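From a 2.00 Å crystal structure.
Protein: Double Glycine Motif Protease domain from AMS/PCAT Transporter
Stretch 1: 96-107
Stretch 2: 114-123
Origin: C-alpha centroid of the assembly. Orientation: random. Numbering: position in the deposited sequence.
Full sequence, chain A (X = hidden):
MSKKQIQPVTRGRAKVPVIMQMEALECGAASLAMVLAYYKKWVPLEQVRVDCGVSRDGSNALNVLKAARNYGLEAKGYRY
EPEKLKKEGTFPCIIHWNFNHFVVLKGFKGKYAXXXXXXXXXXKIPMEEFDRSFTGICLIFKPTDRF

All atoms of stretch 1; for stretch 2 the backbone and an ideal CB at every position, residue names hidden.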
# COMPACT_ATOMS: atom_id res chain seq x y z
N HIS A 96 4.82 3.27 -2.76
CA HIS A 96 4.89 4.50 -3.57
C HIS A 96 5.50 4.11 -4.94
O HIS A 96 6.39 3.29 -5.00
CB HIS A 96 5.74 5.51 -2.77
CG HIS A 96 5.70 6.93 -3.28
ND1 HIS A 96 4.55 7.55 -3.72
CD2 HIS A 96 6.67 7.87 -3.34
CE1 HIS A 96 4.83 8.78 -4.08
NE2 HIS A 96 6.11 9.00 -3.85
N TRP A 97 4.99 4.69 -6.03
CA TRP A 97 5.22 4.17 -7.39
C TRP A 97 5.36 5.32 -8.37
O TRP A 97 4.44 6.13 -8.50
CB TRP A 97 4.01 3.29 -7.79
CG TRP A 97 4.13 2.39 -9.01
CD1 TRP A 97 3.61 2.60 -10.26
CD2 TRP A 97 4.76 1.10 -9.07
NE1 TRP A 97 3.87 1.52 -11.08
CE2 TRP A 97 4.59 0.60 -10.38
CE3 TRP A 97 5.46 0.33 -8.13
CZ2 TRP A 97 5.11 -0.63 -10.79
CZ3 TRP A 97 5.97 -0.91 -8.53
CH2 TRP A 97 5.81 -1.37 -9.85
N ASN A 98 6.50 5.36 -9.07
CA ASN A 98 6.86 6.44 -10.02
C ASN A 98 6.78 7.87 -9.44
O ASN A 98 6.51 8.79 -10.18
CB ASN A 98 6.02 6.32 -11.29
CG ASN A 98 6.23 5.00 -11.98
OD1 ASN A 98 7.33 4.45 -11.94
ND2 ASN A 98 5.18 4.46 -12.59
N PHE A 99 6.94 8.00 -8.12
CA PHE A 99 6.88 9.30 -7.39
C PHE A 99 5.51 10.00 -7.40
O PHE A 99 5.38 11.09 -6.91
CB PHE A 99 8.02 10.25 -7.86
CG PHE A 99 9.40 9.65 -7.71
CD1 PHE A 99 10.04 9.67 -6.46
CD2 PHE A 99 10.03 9.01 -8.77
CE1 PHE A 99 11.29 9.08 -6.29
CE2 PHE A 99 11.28 8.42 -8.60
CZ PHE A 99 11.91 8.46 -7.35
N ASN A 100 4.49 9.29 -7.86
CA ASN A 100 3.18 9.76 -8.34
C ASN A 100 1.92 9.10 -7.78
O ASN A 100 0.82 9.61 -7.92
CB ASN A 100 3.06 9.15 -9.76
CG ASN A 100 3.37 10.11 -10.82
OD1 ASN A 100 2.80 10.07 -11.90
ND2 ASN A 100 4.31 10.98 -10.54
N HIS A 101 2.09 7.86 -7.30
CA HIS A 101 1.05 6.83 -7.38
C HIS A 101 1.28 5.86 -6.20
O HIS A 101 2.39 5.76 -5.63
CB HIS A 101 1.11 6.14 -8.77
CG HIS A 101 -0.04 5.23 -9.10
ND1 HIS A 101 -1.36 5.65 -9.10
CD2 HIS A 101 -0.07 3.94 -9.51
CE1 HIS A 101 -2.14 4.66 -9.48
NE2 HIS A 101 -1.39 3.60 -9.71
N PHE A 102 0.18 5.24 -5.80
CA PHE A 102 0.23 4.18 -4.81
C PHE A 102 -0.39 2.95 -5.44
O PHE A 102 -1.43 3.03 -6.11
CB PHE A 102 -0.54 4.55 -3.55
CG PHE A 102 0.11 5.60 -2.73
CD1 PHE A 102 1.32 5.35 -2.09
CD2 PHE A 102 -0.49 6.86 -2.57
CE1 PHE A 102 1.92 6.33 -1.34
CE2 PHE A 102 0.14 7.84 -1.82
CZ PHE A 102 1.33 7.57 -1.21
N VAL A 103 0.27 1.81 -5.22
CA VAL A 103 -0.23 0.52 -5.60
C VAL A 103 -0.14 -0.43 -4.41
O VAL A 103 0.57 -0.14 -3.43
CB VAL A 103 0.49 -0.02 -6.82
CG1 VAL A 103 0.39 0.96 -7.98
CG2 VAL A 103 1.96 -0.36 -6.49
N VAL A 104 -0.86 -1.56 -4.49
CA VAL A 104 -0.79 -2.60 -3.45
C VAL A 104 0.12 -3.74 -3.87
O VAL A 104 -0.14 -4.35 -4.91
CB VAL A 104 -2.16 -3.20 -3.14
CG1 VAL A 104 -2.02 -4.28 -2.05
CG2 VAL A 104 -3.08 -2.10 -2.66
N LEU A 105 1.16 -4.01 -3.07
CA LEU A 105 2.09 -5.11 -3.35
C LEU A 105 1.63 -6.38 -2.62
O LEU A 105 1.50 -6.39 -1.35
CB LEU A 105 3.53 -4.76 -2.94
CG LEU A 105 4.68 -5.78 -3.16
CD1 LEU A 105 4.74 -6.26 -4.59
CD2 LEU A 105 6.03 -5.20 -2.80
N LYS A 106 1.36 -7.42 -3.43
CA LYS A 106 0.88 -8.69 -2.94
C LYS A 106 2.00 -9.68 -2.65
O LYS A 106 1.83 -10.55 -1.80
CB LYS A 106 -0.09 -9.32 -3.92
CG LYS A 106 -1.35 -8.49 -4.14
CD LYS A 106 -2.28 -9.17 -5.11
CE LYS A 106 -1.74 -9.04 -6.51
NZ LYS A 106 -2.60 -9.67 -7.50
N GLY A 107 3.14 -9.51 -3.34
CA GLY A 107 4.37 -10.27 -3.14
C GLY A 107 5.14 -10.44 -4.42
O GLY A 107 4.86 -9.76 -5.41
N UNK A 114 3.91 -8.96 -7.95
CA UNK A 114 2.45 -9.06 -8.10
C UNK A 114 1.74 -7.93 -7.33
O UNK A 114 1.76 -7.87 -6.07
CB UNK A 114 1.96 -10.42 -7.61
N UNK A 115 1.07 -7.09 -8.10
CA UNK A 115 0.54 -5.81 -7.68
C UNK A 115 -0.94 -5.70 -8.06
O UNK A 115 -1.38 -6.24 -9.08
CB UNK A 115 1.35 -4.67 -8.30
N UNK A 116 -1.72 -5.05 -7.20
CA UNK A 116 -3.06 -4.51 -7.56
C UNK A 116 -2.85 -3.03 -7.71
O UNK A 116 -2.67 -2.32 -6.74
CB UNK A 116 -4.14 -4.82 -6.52
N UNK A 117 -2.78 -2.59 -8.97
CA UNK A 117 -2.63 -1.21 -9.33
C UNK A 117 -4.05 -0.60 -9.46
O UNK A 117 -4.84 -1.06 -10.29
CB UNK A 117 -1.82 -1.07 -10.62
N UNK A 118 -4.38 0.45 -8.67
CA UNK A 118 -5.75 1.03 -8.74
C UNK A 118 -6.12 1.61 -10.11
O UNK A 118 -7.31 1.74 -10.41
CB UNK A 118 -5.89 2.14 -7.69
N UNK A 119 -5.12 1.96 -10.93
CA UNK A 119 -5.34 2.42 -12.31
C UNK A 119 -5.45 1.31 -13.33
O UNK A 119 -5.93 1.55 -14.42
CB UNK A 119 -4.20 3.35 -12.73
N UNK A 120 -4.95 0.11 -13.02
CA UNK A 120 -4.89 -0.97 -14.02
C UNK A 120 -5.50 -2.30 -13.61
O UNK A 120 -5.79 -3.07 -14.48
CB UNK A 120 -3.43 -1.22 -14.40
N UNK A 121 -5.76 -2.54 -12.31
CA UNK A 121 -6.18 -3.86 -11.85
C UNK A 121 -4.97 -4.70 -11.42
O UNK A 121 -3.90 -4.16 -11.06
CB UNK A 121 -6.96 -4.58 -12.95
N UNK A 122 -5.14 -6.01 -11.44
CA UNK A 122 -4.07 -6.93 -11.03
C UNK A 122 -3.02 -7.14 -12.15
O UNK A 122 -3.37 -7.58 -13.25
CB UNK A 122 -4.68 -8.28 -10.63
N UNK A 123 -1.77 -6.78 -11.88
CA UNK A 123 -0.71 -6.85 -12.88
C UNK A 123 0.55 -7.60 -12.36
O UNK A 123 0.73 -7.78 -11.14
CB UNK A 123 -0.33 -5.43 -13.32

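Strand 114-117 runs antiparallel to strand 101-107.

Position 114 lies beside Lys106 and Gly107. Its N donates to Gly107 O at 2.8 Å, and its O accepts from Lys106 N at 2.7 Å. CA-to-CB points to the same face as 116, beside the Lys106 side-chain carbons; aromatic, aliphatic or long polar residues would all suit. The residue is Tyr114, rotamer m. Its ring leads away from stretch 1, with Gly107 O at its edge.

At 115, CA-to-CB points to the face of the sheet that carries Leu105. Val103 CG2 lies 4.7 Å from the ideal CB, and the Trp97 ring stands further out. This apolar setting favours Ile, Leu, Val or Met. The residue is Ile115. Its CD1 reaches Trp97 CH2 at 3.6 Å, its CG2 packs on Val103 CB at 3.7 Å, and its CG1 lies 3.9 Å from Leu105 CD1.

Position 116 pairs with Val104 through two bonds: its N to Val104 O at 2.9 Å, and Val104 N to its O at 3.0 Å. Its CB points to the face carrying Val104. The ideal CB of 116 is 4.8 Å from Lys106 CE, so an acceptor such as Asn, Asp, Gln or Glu could meet the amine. The residue is Asn116; its OD1 accepts from Lys106 NZ at 3.2 Å.

At 117, CB points sideways, 4.0 Å from Val103 CG1 and 4.8 Å from His101 NE2. A short acceptor fits: Asp or Asn. The residue is Asp117, rotamer t. Its OD1 accepts from His101 NE2 at 2.7 Å, nearly straight at 169°, and also from the backbone N of 119 at 2.8 Å.

Position 118 has phi/psi of -62/-22 and its N makes no bond to stretch 1, so proline is possible among several. The residue is Pro118. Its CD lies 3.3 Å from Phe102 O.

At 119, CB points toward stretch 1, 4.1 Å from His101 CE1. A small residue is enough to make contact. Ala119 does so.

Position 120 has no neighbour in stretch 1, so the choice is wide; it is Lys120.

Position 121 has phi/psi of 92/-157. A CB would jam against the preceding carbonyl O, which calls for glycine: Gly121.

At 122 the chain turns a corner. Polar or acidic residues would be tolerated. The residue is Asp122. Its CB is 3.8 Å from Lys106 NZ, but its OD2 is 4.7 Å from Lys106 NZ, and no salt bridge forms.

Position 123 points sideways, free of stretch 1, and many residues fit. Val123 joins Lys106 through water 1, which accepts from Lys106 NZ and donates to Val123 O.

Stretch 2 (114-123) YINDPAKGDV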
# COMPACT_ATOMS: atom_id res chain seq x y z
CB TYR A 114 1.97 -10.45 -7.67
CG TYR A 114 2.41 -11.52 -8.63
CD1 TYR A 114 3.71 -12.04 -8.57
CD2 TYR A 114 1.56 -11.98 -9.65
CE1 TYR A 114 4.13 -13.03 -9.47
CE2 TYR A 114 1.98 -12.96 -10.55
CZ TYR A 114 3.26 -13.47 -10.47
OH TYR A 114 3.65 -14.42 -11.36
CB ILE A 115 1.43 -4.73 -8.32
CG1 ILE A 115 2.75 -4.63 -7.53
CG2 ILE A 115 0.75 -3.39 -8.43
CD1 ILE A 115 3.83 -3.90 -8.24
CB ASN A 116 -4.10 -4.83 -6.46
CG ASN A 116 -4.61 -6.28 -6.52
OD1 ASN A 116 -4.33 -7.01 -7.49
ND2 ASN A 116 -5.32 -6.72 -5.45
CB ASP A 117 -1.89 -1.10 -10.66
CG ASP A 117 -1.65 0.34 -11.10
OD1 ASP A 117 -2.41 1.29 -10.72
OD2 ASP A 117 -0.68 0.54 -11.83
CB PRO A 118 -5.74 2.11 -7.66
CG PRO A 118 -4.60 1.81 -6.78
CD PRO A 118 -3.58 1.05 -7.59
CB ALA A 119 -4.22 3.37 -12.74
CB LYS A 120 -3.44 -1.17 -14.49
CG LYS A 120 -2.91 0.04 -15.26
CD LYS A 120 -1.68 -0.25 -16.10
CE LYS A 120 -0.42 -0.50 -15.28
NZ LYS A 120 0.51 -1.42 -16.00
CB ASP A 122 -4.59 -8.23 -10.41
CG ASP A 122 -5.28 -9.13 -11.38
OD1 ASP A 122 -6.28 -8.71 -11.96
OD2 ASP A 122 -4.83 -10.26 -11.56
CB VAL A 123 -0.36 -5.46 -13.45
CG1 VAL A 123 -1.52 -4.94 -14.29
CG2 VAL A 123 -0.05 -4.45 -12.36
O HOH W 1 -0.81 -9.35 -9.89
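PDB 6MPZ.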